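Local coordinates for FAD-binding PCMH-type domain-containing protein (Gibberella zeae, PDB 6YJO) that binds a covalently linked FAD and probably acts as an oxidoreductase that oxidises oligosaccharides, at residues Pro238-Pro243 with Tyr291-Asn296; Ile246-Asn251 with Leu308-Ser313; Asn274-Met279 with Leu383-Gly388. One frame throughout, in Å; residues are numbered along the deposited sequence.

Contact 1. Residues Pro238-Pro243 with Tyr291-Asn296; sequences PETVTP and YGTRAN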
ATOM      1  N   PRO A 238      -6.884 -10.554  17.903  1.00 59.94           N
ATOM      2  CA  PRO A 238      -8.070 -11.300  18.322  1.00 63.53           C
ATOM      3  C   PRO A 238      -7.799 -12.794  18.298  1.00 66.44           C
ATOM      4  O   PRO A 238      -6.935 -13.289  17.575  1.00 66.93           O
ATOM      5  CB  PRO A 238      -9.129 -10.904  17.288  1.00 62.08           C
ATOM      6  CG  PRO A 238      -8.346 -10.616  16.058  1.00 59.27           C
ATOM      7  CD  PRO A 238      -7.002 -10.085  16.510  1.00 58.15           C
ATOM      8  N   GLU A 239      -8.552 -13.515  19.123  1.00 69.63           N
ATOM      9  CA  GLU A 239      -8.415 -14.959  19.238  1.00 72.31           C
ATOM     10  C   GLU A 239      -9.450 -15.714  18.419  1.00 73.75           C
ATOM     11  O   GLU A 239      -9.265 -16.912  18.169  1.00 73.84           O
ATOM     12  CB  GLU A 239      -8.520 -15.377  20.713  1.00 76.53           C
ATOM     13  CG  GLU A 239      -9.810 -14.943  21.394  1.00 79.53           C
ATOM     14  CD  GLU A 239      -9.876 -15.369  22.853  1.00 84.79           C
ATOM     15  OE1 GLU A 239      -8.836 -15.798  23.400  1.00 85.58           O
ATOM     16  OE2 GLU A 239     -10.968 -15.278  23.450  1.00 87.14           O
ATOM     17  N   THR A 240     -10.513 -15.039  17.987  1.00 72.40           N
ATOM     18  CA  THR A 240     -11.631 -15.649  17.273  1.00 73.30           C
ATOM     19  C   THR A 240     -11.811 -14.889  15.962  1.00 67.83           C
ATOM     20  O   THR A 240     -12.380 -13.793  15.946  1.00 67.79           O
ATOM     21  CB  THR A 240     -12.892 -15.608  18.133  1.00 77.18           C
ATOM     22  OG1 THR A 240     -12.696 -16.409  19.305  1.00 80.80           O
ATOM     23  CG2 THR A 240     -14.099 -16.118  17.364  1.00 78.78           C
ATOM     24  N   VAL A 241     -11.327 -15.467  14.865  1.00 61.82           N
ATOM     25  CA  VAL A 241     -11.311 -14.804  13.564  1.00 59.04           C
ATOM     26  C   VAL A 241     -11.819 -15.788  12.519  1.00 58.45           C
ATOM     27  O   VAL A 241     -11.348 -16.930  12.453  1.00 59.95           O
ATOM     28  CB  VAL A 241      -9.900 -14.288  13.207  1.00 60.16           C
ATOM     29  CG1 VAL A 241      -9.163 -13.846  14.470  1.00 62.14           C
ATOM     30  CG2 VAL A 241      -9.083 -15.330  12.454  1.00 60.98           C
ATOM     31  N   THR A 242     -12.779 -15.346  11.708  1.00 57.30           N
ATOM     32  CA  THR A 242     -13.430 -16.203  10.716  1.00 56.95           C
ATOM     33  C   THR A 242     -13.216 -15.673   9.304  1.00 53.58           C
ATOM     34  O   THR A 242     -13.931 -14.752   8.869  1.00 50.97           O
ATOM     35  CB  THR A 242     -14.927 -16.312  11.009  1.00 60.77           C
ATOM     36  OG1 THR A 242     -15.123 -16.697  12.377  1.00 65.97           O
ATOM     37  CG2 THR A 242     -15.586 -17.343  10.092  1.00 60.48           C
ATOM     38  N   PRO A 243     -12.260 -16.209   8.550  1.00 53.49           N
ATOM     39  CA  PRO A 243     -12.242 -15.955   7.106  1.00 50.86           C
ATOM     40  C   PRO A 243     -13.452 -16.581   6.431  1.00 50.54           C
ATOM     41  O   PRO A 243     -14.056 -17.528   6.936  1.00 51.63           O
ATOM     42  CB  PRO A 243     -10.941 -16.616   6.634  1.00 51.04           C
ATOM     43  CG  PRO A 243     -10.102 -16.775   7.860  1.00 53.20           C
ATOM     44  CD  PRO A 243     -11.054 -16.923   9.008  1.00 55.50           C
ATOM     45  N   TYR A 291     -14.151 -10.734  12.460  1.00 53.42           N
ATOM     46  CA  TYR A 291     -13.557 -10.955  13.777  1.00 53.76           C
ATOM     47  C   TYR A 291     -14.685 -11.283  14.748  1.00 56.99           C
ATOM     48  O   TYR A 291     -15.247 -10.418  15.424  1.00 56.95           O
ATOM     49  CB  TYR A 291     -12.736  -9.745  14.202  1.00 52.46           C
ATOM     50  CG  TYR A 291     -11.604  -9.489  13.233  1.00 51.62           C
ATOM     51  CD1 TYR A 291     -10.508 -10.343  13.183  1.00 51.47           C
ATOM     52  CD2 TYR A 291     -11.647  -8.425  12.340  1.00 49.61           C
ATOM     53  CE1 TYR A 291      -9.481 -10.134  12.289  1.00 49.91           C
ATOM     54  CE2 TYR A 291     -10.621  -8.208  11.441  1.00 47.13           C
ATOM     55  CZ  TYR A 291      -9.540  -9.065  11.420  1.00 48.75           C
ATOM     56  OH  TYR A 291      -8.512  -8.857  10.525  1.00 49.21           O
ATOM     57  N   GLY A 292     -15.009 -12.569  14.804  1.00 58.15           N
ATOM     58  CA  GLY A 292     -16.141 -13.042  15.569  1.00 60.14           C
ATOM     59  C   GLY A 292     -16.440 -14.482  15.201  1.00 60.93           C
ATOM     60  O   GLY A 292     -15.664 -15.134  14.495  1.00 57.17           O
ATOM     61  N   THR A 293     -17.584 -14.961  15.682  1.00 65.11           N
ATOM     62  CA  THR A 293     -17.958 -16.353  15.486  1.00 65.26           C
ATOM     63  C   THR A 293     -18.631 -16.551  14.128  1.00 65.68           C
ATOM     64  O   THR A 293     -19.122 -15.609  13.500  1.00 57.67           O
ATOM     65  CB  THR A 293     -18.895 -16.823  16.600  1.00 68.17           C
ATOM     66  OG1 THR A 293     -20.168 -16.181  16.464  1.00 68.88           O
ATOM     67  CG2 THR A 293     -18.308 -16.493  17.968  1.00 68.27           C
ATOM     68  N   ARG A 294     -18.644 -17.807  13.674  1.00 65.86           N
ATOM     69  CA  ARG A 294     -19.306 -18.127  12.413  1.00 64.23           C
ATOM     70  C   ARG A 294     -20.773 -17.717  12.449  1.00 67.18           C
ATOM     71  O   ARG A 294     -21.269 -17.057  11.526  1.00 65.51           O
ATOM     72  CB  ARG A 294     -19.175 -19.621  12.107  1.00 62.68           C
ATOM     73  CG  ARG A 294     -20.052 -20.108  10.944  1.00 62.05           C
ATOM     74  CD  ARG A 294     -19.754 -19.353   9.648  1.00 59.61           C
ATOM     75  NE  ARG A 294     -20.735 -19.638   8.602  1.00 59.23           N
ATOM     76  CZ  ARG A 294     -20.688 -20.689   7.789  1.00 57.84           C
ATOM     77  NH1 ARG A 294     -19.709 -21.578   7.891  1.00 56.05           N
ATOM     78  NH2 ARG A 294     -21.629 -20.855   6.869  1.00 58.02           N
ATOM     79  N   ALA A 295     -21.482 -18.100  13.516  1.00 70.00           N
ATOM     80  CA  ALA A 295     -22.903 -17.795  13.613  1.00 72.47           C
ATOM     81  C   ALA A 295     -23.161 -16.294  13.603  1.00 71.83           C
ATOM     82  O   ALA A 295     -24.197 -15.847  13.097  1.00 73.18           O
ATOM     83  CB  ALA A 295     -23.487 -18.429  14.874  1.00 69.99           C
ATOM     84  N   ASN A 296     -22.240 -15.496  14.150  1.00 69.35           N
ATOM     85  CA  ASN A 296     -22.408 -14.048  14.083  1.00 68.86           C
ATOM     86  C   ASN A 296     -22.127 -13.525  12.682  1.00 65.99           C
ATOM     87  O   ASN A 296     -22.823 -12.622  12.205  1.00 66.69           O
ATOM     88  CB  ASN A 296     -21.500 -13.353  15.097  1.00 68.80           C
ATOM     89  CG  ASN A 296     -21.992 -13.503  16.522  1.00 73.16           C
ATOM     90  OD1 ASN A 296     -21.208 -13.775  17.429  1.00 75.05           O
ATOM     91  ND2 ASN A 296     -23.297 -13.323  16.728  1.00 75.62           N
TER
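Thr242 OG1 is held by two groups, donating a hydrogen bond to the Gly292 carbonyl oxygen at 2.7 Å and meeting the hydroxyl of Thr317 in a second one. A chi1 of -52° sets OG1 anti to the carbonyl carbon of Thr242 itself. At Gly292 O the C=O...donor angle is 152°, with the donor tilted from the carbonyl plane. Gly292 O is also flanked by a methyl, Thr240 CG2, at 3.4 Å. Nearby, Thr240 O and Gly292 N are 3.1 Å apart, but the angle is too poor for a hydrogen bond, and this approach is proximity alone. Tyr291 supplies the apolar half: Pro238 CG stands obliquely to its ring, 3.6 Å from Tyr291 CD1, while Val241 CG1 reaches the ring edge near its plane at 4.0 Å from Tyr291 CD1. Tyr291 OH is hydrogen-bonded to Phe178 O. Past Gly292 the chain turns into a helix whose N-cap is Thr293: Thr293 OG1 accepts from Asn296 N at 3.2 Å and donates to Asn296 OD1 at 2.8 Å. The contact thus joins the lead-in to strand 242-248 with the start of helix 294-308, where the chain has just left strand 283-290. Trp320 and Met323 of helix 320-326 pack against Tyr291, and they also touch Pro238 and Val241 respectively.

Contact 2. Residues Ile246-Asn251 with Leu308-Ser313; sequences IELDWN and LGAQIS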
ATOM      1  N   ILE A 246     -17.354 -16.409  -0.692  1.00 55.78           N
ATOM      2  CA  ILE A 246     -18.612 -16.676  -1.384  1.00 58.05           C
ATOM      3  C   ILE A 246     -18.292 -16.693  -2.871  1.00 56.80           C
ATOM      4  O   ILE A 246     -17.923 -15.658  -3.440  1.00 54.88           O
ATOM      5  CB  ILE A 246     -19.693 -15.626  -1.081  1.00 59.23           C
ATOM      6  CG1 ILE A 246     -20.015 -15.562   0.416  1.00 62.30           C
ATOM      7  CG2 ILE A 246     -20.943 -15.933  -1.894  1.00 59.43           C
ATOM      8  CD1 ILE A 246     -19.533 -14.286   1.082  1.00 61.67           C
ATOM      9  N   GLU A 247     -18.430 -17.856  -3.501  1.00 58.76           N
ATOM     10  CA  GLU A 247     -18.171 -17.995  -4.926  1.00 60.03           C
ATOM     11  C   GLU A 247     -19.425 -17.661  -5.723  1.00 63.32           C
ATOM     12  O   GLU A 247     -20.538 -18.044  -5.348  1.00 66.84           O
ATOM     13  CB  GLU A 247     -17.709 -19.415  -5.247  1.00 60.94           C
ATOM     14  CG  GLU A 247     -16.519 -19.880  -4.423  1.00 60.60           C
ATOM     15  CD  GLU A 247     -16.058 -21.271  -4.812  1.00 60.60           C
ATOM     16  OE1 GLU A 247     -16.648 -21.855  -5.745  1.00 61.05           O
ATOM     17  OE2 GLU A 247     -15.103 -21.780  -4.188  1.00 60.51           O
ATOM     18  N   LEU A 248     -19.235 -16.940  -6.826  1.00 62.59           N
ATOM     19  CA  LEU A 248     -20.337 -16.505  -7.672  1.00 63.93           C
ATOM     20  C   LEU A 248     -19.953 -16.661  -9.135  1.00 60.64           C
ATOM     21  O   LEU A 248     -18.783 -16.847  -9.481  1.00 57.13           O
ATOM     22  CB  LEU A 248     -20.717 -15.046  -7.398  1.00 66.25           C
ATOM     23  CG  LEU A 248     -21.212 -14.719  -5.991  1.00 70.10           C
ATOM     24  CD1 LEU A 248     -20.148 -13.939  -5.228  1.00 69.46           C
ATOM     25  CD2 LEU A 248     -22.513 -13.939  -6.068  1.00 72.65           C
ATOM     26  N   ASP A 249     -20.977 -16.600  -9.998  1.00 63.07           N
ATOM     27  CA  ASP A 249     -20.795 -16.550 -11.452  1.00 64.41           C
ATOM     28  C   ASP A 249     -21.875 -15.617 -12.023  1.00 66.30           C
ATOM     29  O   ASP A 249     -22.890 -16.049 -12.579  1.00 68.23           O
ATOM     30  CB  ASP A 249     -20.856 -17.938 -12.078  1.00 66.17           C
ATOM     31  CG  ASP A 249     -20.542 -17.915 -13.556  1.00 67.83           C
ATOM     32  OD1 ASP A 249     -19.886 -16.952 -14.011  1.00 67.57           O
ATOM     33  OD2 ASP A 249     -20.965 -18.847 -14.265  1.00 70.17           O
ATOM     34  N   TRP A 250     -21.638 -14.316 -11.882  1.00 65.82           N
ATOM     35  CA  TRP A 250     -22.561 -13.304 -12.376  1.00 65.81           C
ATOM     36  C   TRP A 250     -22.572 -13.245 -13.899  1.00 66.46           C
ATOM     37  O   TRP A 250     -21.580 -13.549 -14.567  1.00 64.33           O
ATOM     38  CB  TRP A 250     -22.164 -11.926 -11.852  1.00 63.54           C
ATOM     39  CG  TRP A 250     -22.475 -11.661 -10.419  1.00 62.94           C
ATOM     40  CD1 TRP A 250     -23.394 -12.298  -9.638  1.00 63.52           C
ATOM     41  CD2 TRP A 250     -21.859 -10.670  -9.594  1.00 62.71           C
ATOM     42  NE1 TRP A 250     -23.385 -11.759  -8.373  1.00 64.08           N
ATOM     43  CE2 TRP A 250     -22.451 -10.759  -8.320  1.00 63.58           C
ATOM     44  CE3 TRP A 250     -20.862  -9.715  -9.811  1.00 62.30           C
ATOM     45  CZ2 TRP A 250     -22.078  -9.929  -7.266  1.00 64.31           C
ATOM     46  CZ3 TRP A 250     -20.493  -8.892  -8.767  1.00 63.11           C
ATOM     47  CH2 TRP A 250     -21.100  -9.003  -7.509  1.00 64.18           C
ATOM     48  N   ASN A 251     -23.718 -12.843 -14.440  1.00 68.04           N
ATOM     49  CA  ASN A 251     -23.816 -12.269 -15.771  1.00 67.90           C
ATOM     50  C   ASN A 251     -23.882 -10.749 -15.644  1.00 65.45           C
ATOM     51  O   ASN A 251     -24.025 -10.209 -14.548  1.00 64.48           O
ATOM     52  CB  ASN A 251     -25.039 -12.828 -16.508  1.00 69.73           C
ATOM     53  CG  ASN A 251     -26.344 -12.567 -15.770  1.00 71.38           C
ATOM     54  OD1 ASN A 251     -26.627 -11.446 -15.358  1.00 70.64           O
ATOM     55  ND2 ASN A 251     -27.138 -13.611 -15.591  1.00 73.62           N
ATOM     56  N   LEU A 308     -28.065 -11.003  -2.960  1.00 69.15           N
ATOM     57  CA  LEU A 308     -27.274 -11.747  -3.932  1.00 68.24           C
ATOM     58  C   LEU A 308     -27.930 -13.061  -4.330  1.00 73.87           C
ATOM     59  O   LEU A 308     -27.758 -13.509  -5.470  1.00 74.68           O
ATOM     60  CB  LEU A 308     -25.879 -12.032  -3.371  1.00 65.23           C
ATOM     61  CG  LEU A 308     -24.913 -10.855  -3.232  1.00 63.88           C
ATOM     62  CD1 LEU A 308     -23.569 -11.350  -2.714  1.00 61.54           C
ATOM     63  CD2 LEU A 308     -24.750 -10.132  -4.561  1.00 62.29           C
ATOM     64  N   GLY A 309     -28.678 -13.685  -3.426  1.00 76.10           N
ATOM     65  CA  GLY A 309     -29.156 -15.034  -3.670  1.00 75.49           C
ATOM     66  C   GLY A 309     -28.041 -16.053  -3.579  1.00 71.88           C
ATOM     67  O   GLY A 309     -28.043 -17.038  -4.327  1.00 71.87           O
ATOM     68  N   ALA A 310     -27.087 -15.837  -2.675  1.00 68.88           N
ATOM     69  CA  ALA A 310     -25.877 -16.637  -2.590  1.00 67.71           C
ATOM     70  C   ALA A 310     -25.676 -17.108  -1.157  1.00 68.73           C
ATOM     71  O   ALA A 310     -26.372 -16.683  -0.230  1.00 72.23           O
ATOM     72  CB  ALA A 310     -24.653 -15.841  -3.075  1.00 66.55           C
ATOM     73  N   GLN A 311     -24.705 -18.000  -0.988  1.00 66.33           N
ATOM     74  CA  GLN A 311     -24.422 -18.624   0.296  1.00 66.14           C
ATOM     75  C   GLN A 311     -22.917 -18.745   0.471  1.00 60.56           C
ATOM     76  O   GLN A 311     -22.164 -18.782  -0.506  1.00 56.91           O
ATOM     77  CB  GLN A 311     -25.078 -20.009   0.393  1.00 69.53           C
ATOM     78  CG  GLN A 311     -25.093 -20.763  -0.928  1.00 71.34           C
ATOM     79  CD  GLN A 311     -25.066 -22.265  -0.747  1.00 75.95           C
ATOM     80  OE1 GLN A 311     -24.177 -22.804  -0.086  1.00 77.64           O
ATOM     81  NE2 GLN A 311     -26.037 -22.954  -1.338  1.00 77.76           N
ATOM     82  N   ILE A 312     -22.482 -18.801   1.731  1.00 61.12           N
ATOM     83  CA  ILE A 312     -21.067 -19.003   2.012  1.00 60.78           C
ATOM     84  C   ILE A 312     -20.595 -20.286   1.344  1.00 63.21           C
ATOM     85  O   ILE A 312     -21.255 -21.333   1.414  1.00 66.01           O
ATOM     86  CB  ILE A 312     -20.821 -19.033   3.530  1.00 61.20           C
ATOM     87  CG1 ILE A 312     -20.563 -17.615   4.044  1.00 60.77           C
ATOM     88  CG2 ILE A 312     -19.644 -19.946   3.877  1.00 60.53           C
ATOM     89  CD1 ILE A 312     -20.522 -17.494   5.549  1.00 63.08           C
ATOM     90  N   SER A 313     -19.441 -20.206   0.684  1.00 62.03           N
ATOM     91  CA  SER A 313     -18.818 -21.373   0.076  1.00 62.61           C
ATOM     92  C   SER A 313     -17.849 -22.046   1.041  1.00 63.04           C
ATOM     93  O   SER A 313     -17.927 -23.258   1.258  1.00 64.19           O
ATOM     94  CB  SER A 313     -18.099 -20.969  -1.216  1.00 61.32           C
ATOM     95  OG  SER A 313     -19.030 -20.670  -2.242  1.00 61.25           O
TER
HETATM   96  O   HOH W   1     -26.010 -12.784  -7.483  1.00 42.29           O
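The far end of strand 242-248 meets the chain leaving helix 294-308 for the short edge strand 314-315, where Ile246, Leu248 and Trp250 pack against Ala310, Leu308 and the backbone of Gln311-Ile312, and Glu247 meets Ser313. The polar tie is Glu247 N to Ser313 OG at 3.1 Å, nearly straight with an N-H...O angle of 165°. Ser313 OG also lies against the side chain of Glu247, 3.4 Å from Glu247 CG. Ile246 uses both branches: CG1 lies anti to the carbonyl carbon (chi1 -60°) and rests 3.9 Å from Ile312 CA; CG2, anti to the backbone N, comes within 3.4 Å of Gln311 O and touches the Ala310 methyl. Leu248 CD2 adds a looser contact with Ala310 CB at 4.1 Å. Farther along, Leu308 CD2 meets the indole of Trp250 at its edge, 3.8 Å from Trp250 CZ2. A water bridges the same pair, accepting from Trp250 NE1 at 3.0 Å and donating to Leu308 O at 2.8 Å, so both the indole N-H and a carbonyl at the helix end have a partner. Gly309, with a positive phi, is first to leave the helical conformation. Since strands 283-290 and 314-315 both run antiparallel to strand 242-248 between them, the path through helix 294-308 is a split beta-alpha-beta crossover, and this contact is where its return limb meets the intervening strand.

Contact 3. Residues Asn274-Met279 with Leu383-Gly388; sequences NMQIYM and LIDLFG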
ATOM      1  N   ASN A 274     -14.988  -7.384   7.446  1.00 48.93           N
ATOM      2  CA  ASN A 274     -14.059  -6.879   6.440  1.00 49.82           C
ATOM      3  C   ASN A 274     -14.266  -7.669   5.155  1.00 49.87           C
ATOM      4  O   ASN A 274     -14.293  -8.902   5.186  1.00 51.18           O
ATOM      5  CB  ASN A 274     -12.611  -7.005   6.920  1.00 50.14           C
ATOM      6  CG  ASN A 274     -12.349  -6.212   8.189  1.00 52.06           C
ATOM      7  OD1 ASN A 274     -11.856  -5.087   8.136  1.00 50.86           O
ATOM      8  ND2 ASN A 274     -12.676  -6.800   9.339  1.00 53.81           N
ATOM      9  N   MET A 275     -14.405  -6.970   4.029  1.00 48.98           N
ATOM     10  CA  MET A 275     -14.835  -7.621   2.798  1.00 50.20           C
ATOM     11  C   MET A 275     -14.160  -7.000   1.586  1.00 46.28           C
ATOM     12  O   MET A 275     -13.835  -5.811   1.580  1.00 46.73           O
ATOM     13  CB  MET A 275     -16.356  -7.521   2.633  1.00 55.02           C
ATOM     14  CG  MET A 275     -16.987  -8.754   2.024  1.00 59.40           C
ATOM     15  SD  MET A 275     -18.782  -8.742   2.164  1.00 65.58           S
ATOM     16  CE  MET A 275     -19.209  -7.675   0.794  1.00 63.92           C
ATOM     17  N   GLN A 276     -13.959  -7.832   0.562  1.00 45.53           N
ATOM     18  CA  GLN A 276     -13.628  -7.400  -0.790  1.00 45.42           C
ATOM     19  C   GLN A 276     -14.294  -8.374  -1.755  1.00 47.48           C
ATOM     20  O   GLN A 276     -14.783  -9.434  -1.352  1.00 48.23           O
ATOM     21  CB  GLN A 276     -12.109  -7.335  -1.005  1.00 45.36           C
ATOM     22  CG  GLN A 276     -11.459  -8.653  -1.412  1.00 46.54           C
ATOM     23  CD  GLN A 276      -9.943  -8.576  -1.533  1.00 46.00           C
ATOM     24  OE1 GLN A 276      -9.279  -9.592  -1.734  1.00 46.51           O
ATOM     25  NE2 GLN A 276      -9.389  -7.373  -1.423  1.00 46.25           N
ATOM     26  N   ILE A 277     -14.336  -8.004  -3.036  1.00 46.41           N
ATOM     27  CA  ILE A 277     -14.813  -8.902  -4.085  1.00 47.31           C
ATOM     28  C   ILE A 277     -13.764  -8.984  -5.183  1.00 44.36           C
ATOM     29  O   ILE A 277     -13.480  -7.986  -5.852  1.00 42.49           O
ATOM     30  CB  ILE A 277     -16.169  -8.467  -4.672  1.00 48.22           C
ATOM     31  CG1 ILE A 277     -16.581  -9.450  -5.778  1.00 49.61           C
ATOM     32  CG2 ILE A 277     -16.110  -7.044  -5.215  1.00 46.10           C
ATOM     33  CD1 ILE A 277     -17.967  -9.232  -6.322  1.00 50.48           C
ATOM     34  N   TYR A 278     -13.206 -10.177  -5.371  1.00 44.98           N
ATOM     35  CA  TYR A 278     -12.393 -10.471  -6.542  1.00 45.97           C
ATOM     36  C   TYR A 278     -13.299 -10.663  -7.751  1.00 47.19           C
ATOM     37  O   TYR A 278     -14.240 -11.463  -7.709  1.00 47.33           O
ATOM     38  CB  TYR A 278     -11.563 -11.735  -6.286  1.00 48.03           C
ATOM     39  CG  TYR A 278     -10.992 -12.392  -7.528  1.00 50.62           C
ATOM     40  CD1 TYR A 278     -11.781 -13.201  -8.339  1.00 53.04           C
ATOM     41  CD2 TYR A 278      -9.657 -12.230  -7.871  1.00 51.24           C
ATOM     42  CE1 TYR A 278     -11.265 -13.804  -9.468  1.00 53.91           C
ATOM     43  CE2 TYR A 278      -9.132 -12.835  -8.995  1.00 52.90           C
ATOM     44  CZ  TYR A 278      -9.941 -13.620  -9.791  1.00 54.42           C
ATOM     45  OH  TYR A 278      -9.422 -14.223 -10.915  1.00 56.59           O
ATOM     46  N   MET A 279     -13.028  -9.924  -8.824  1.00 47.27           N
ATOM     47  CA  MET A 279     -13.685 -10.144 -10.107  1.00 46.19           C
ATOM     48  C   MET A 279     -12.622 -10.496 -11.134  1.00 44.09           C
ATOM     49  O   MET A 279     -11.685  -9.721 -11.353  1.00 42.25           O
ATOM     50  CB  MET A 279     -14.470  -8.916 -10.558  1.00 46.61           C
ATOM     51  CG  MET A 279     -15.379  -8.329  -9.501  1.00 47.64           C
ATOM     52  SD  MET A 279     -16.427  -7.005 -10.139  1.00 50.83           S
ATOM     53  CE  MET A 279     -17.371  -7.865 -11.394  1.00 51.02           C
ATOM     54  N   LEU A 383      -9.974  -6.141  -7.647  1.00 44.67           N
ATOM     55  CA  LEU A 383     -10.258  -6.247  -6.220  1.00 44.48           C
ATOM     56  C   LEU A 383     -10.941  -4.965  -5.765  1.00 45.93           C
ATOM     57  O   LEU A 383     -10.367  -3.876  -5.889  1.00 45.96           O
ATOM     58  CB  LEU A 383      -8.978  -6.485  -5.415  1.00 43.02           C
ATOM     59  CG  LEU A 383      -8.196  -7.763  -5.723  1.00 42.20           C
ATOM     60  CD1 LEU A 383      -7.002  -7.902  -4.795  1.00 40.87           C
ATOM     61  CD2 LEU A 383      -9.097  -8.976  -5.622  1.00 43.36           C
ATOM     62  N   ILE A 384     -12.161  -5.093  -5.247  1.00 47.21           N
ATOM     63  CA  ILE A 384     -12.946  -3.963  -4.761  1.00 46.06           C
ATOM     64  C   ILE A 384     -13.137  -4.166  -3.264  1.00 46.24           C
ATOM     65  O   ILE A 384     -14.002  -4.940  -2.839  1.00 48.16           O
ATOM     66  CB  ILE A 384     -14.294  -3.835  -5.476  1.00 44.90           C
ATOM     67  CG1 ILE A 384     -14.145  -4.170  -6.959  1.00 44.99           C
ATOM     68  CG2 ILE A 384     -14.847  -2.429  -5.309  1.00 46.42           C
ATOM     69  CD1 ILE A 384     -15.406  -3.931  -7.763  1.00 45.75           C
ATOM     70  N   ASP A 385     -12.337  -3.476  -2.459  1.00 46.11           N
ATOM     71  CA  ASP A 385     -12.482  -3.539  -1.013  1.00 47.36           C
ATOM     72  C   ASP A 385     -13.608  -2.622  -0.556  1.00 48.46           C
ATOM     73  O   ASP A 385     -13.815  -1.543  -1.116  1.00 49.04           O
ATOM     74  CB  ASP A 385     -11.180  -3.130  -0.326  1.00 50.06           C
ATOM     75  CG  ASP A 385     -10.062  -4.126  -0.549  1.00 54.50           C
ATOM     76  OD1 ASP A 385     -10.101  -5.214   0.065  1.00 56.54           O
ATOM     77  OD2 ASP A 385      -9.143  -3.821  -1.338  1.00 56.73           O
ATOM     78  N   LEU A 386     -14.342  -3.061   0.462  1.00 48.63           N
ATOM     79  CA  LEU A 386     -15.247  -2.170   1.177  1.00 49.46           C
ATOM     80  C   LEU A 386     -14.402  -1.354   2.150  1.00 48.57           C
ATOM     81  O   LEU A 386     -13.897  -1.884   3.146  1.00 48.11           O
ATOM     82  CB  LEU A 386     -16.345  -2.963   1.879  1.00 49.57           C
ATOM     83  CG  LEU A 386     -17.178  -3.863   0.954  1.00 49.25           C
ATOM     84  CD1 LEU A 386     -18.446  -4.336   1.656  1.00 50.99           C
ATOM     85  CD2 LEU A 386     -17.518  -3.161  -0.363  1.00 49.31           C
ATOM     86  N   PHE A 387     -14.248  -0.064   1.856  1.00 48.11           N
ATOM     87  CA  PHE A 387     -13.187   0.768   2.410  1.00 46.21           C
ATOM     88  C   PHE A 387     -13.664   1.719   3.501  1.00 43.89           C
ATOM     89  O   PHE A 387     -13.038   1.800   4.561  1.00 40.16           O
ATOM     90  CB  PHE A 387     -12.548   1.573   1.273  1.00 46.72           C
ATOM     91  CG  PHE A 387     -11.402   2.438   1.701  1.00 47.90           C
ATOM     92  CD1 PHE A 387     -10.120   1.924   1.776  1.00 47.88           C
ATOM     93  CD2 PHE A 387     -11.603   3.773   2.003  1.00 49.43           C
ATOM     94  CE1 PHE A 387      -9.060   2.723   2.156  1.00 47.72           C
ATOM     95  CE2 PHE A 387     -10.546   4.574   2.383  1.00 49.93           C
ATOM     96  CZ  PHE A 387      -9.274   4.047   2.460  1.00 48.82           C
ATOM     97  N   GLY A 388     -14.739   2.464   3.249  1.00 46.42           N
ATOM     98  CA  GLY A 388     -15.174   3.495   4.173  1.00 48.34           C
ATOM     99  C   GLY A 388     -16.596   3.331   4.667  1.00 51.13           C
ATOM    100  O   GLY A 388     -17.083   2.209   4.829  1.00 53.86           O
TER
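Gln276 and Leu383, the residues with most surface buried here, lie with Asp385 and Tyr278 on one face of an antiparallel strand pair, while Ile384 lies on the other. Gln276 pairs with Asp385 across a non-hydrogen-bonded position, and the two side chains run side by side. A chi1 of 85° puts Gln276 CG between the backbone N and the carbonyl carbon; beyond it the extended chain brings NE2 to 2.7 Å from Asp385 OD1. That bond is bent, 137° at the hydrogen, and NE2 stands above the carboxylate plane. The other end of the amide, OE1, is bonded to Gln287 NE2, which helps fix the rotation of the buried group. Asp385 touches Tyr176, an FAD-binding residue, so this polar row borders the flavin site. The Leu383 side chain crosses that of Gln276 obliquely, its CD2 lying 3.7 Å from Tyr278 CA. Ile384 forms the hydrogen-bonded pair with Ile277, through Ile277 N to Ile384 O at 3.1 Å and Ile384 N to Ile277 O at 3.2 Å, and Ile277 CG2 packs 3.7 Å from Ile384 CB. Strands 273-280 and 380-386 lie mid-sheet, between 283-290 and 417-423; Met262 of helix 252-268 packs on Ile277, Met275 and Leu386.

All three contacts reach one seven-stranded antiparallel sheet, and contacts 1 and 2 share strand 242-248, their centres 21 Å apart. They touch where Ile312, in the loop after helix 294-308, packs back on the start of that helix, its CG2 3.7 Å from Arg294 NH2. Contact 3 meets both others: Tyr291 CE2 is 3.3 Å from Asn274 ND2, and Trp250 CH2 is 3.4 Å from Ile277 CD1. Distance to the flavin grades them. In contact 3 the side chain of Asp385 is about 7 Å from FAD and about 3 Å from that of Tyr176. The Tyr291 side chain of contact 1 is about 12 Å from FAD, and contact 2 lies away from the known sites.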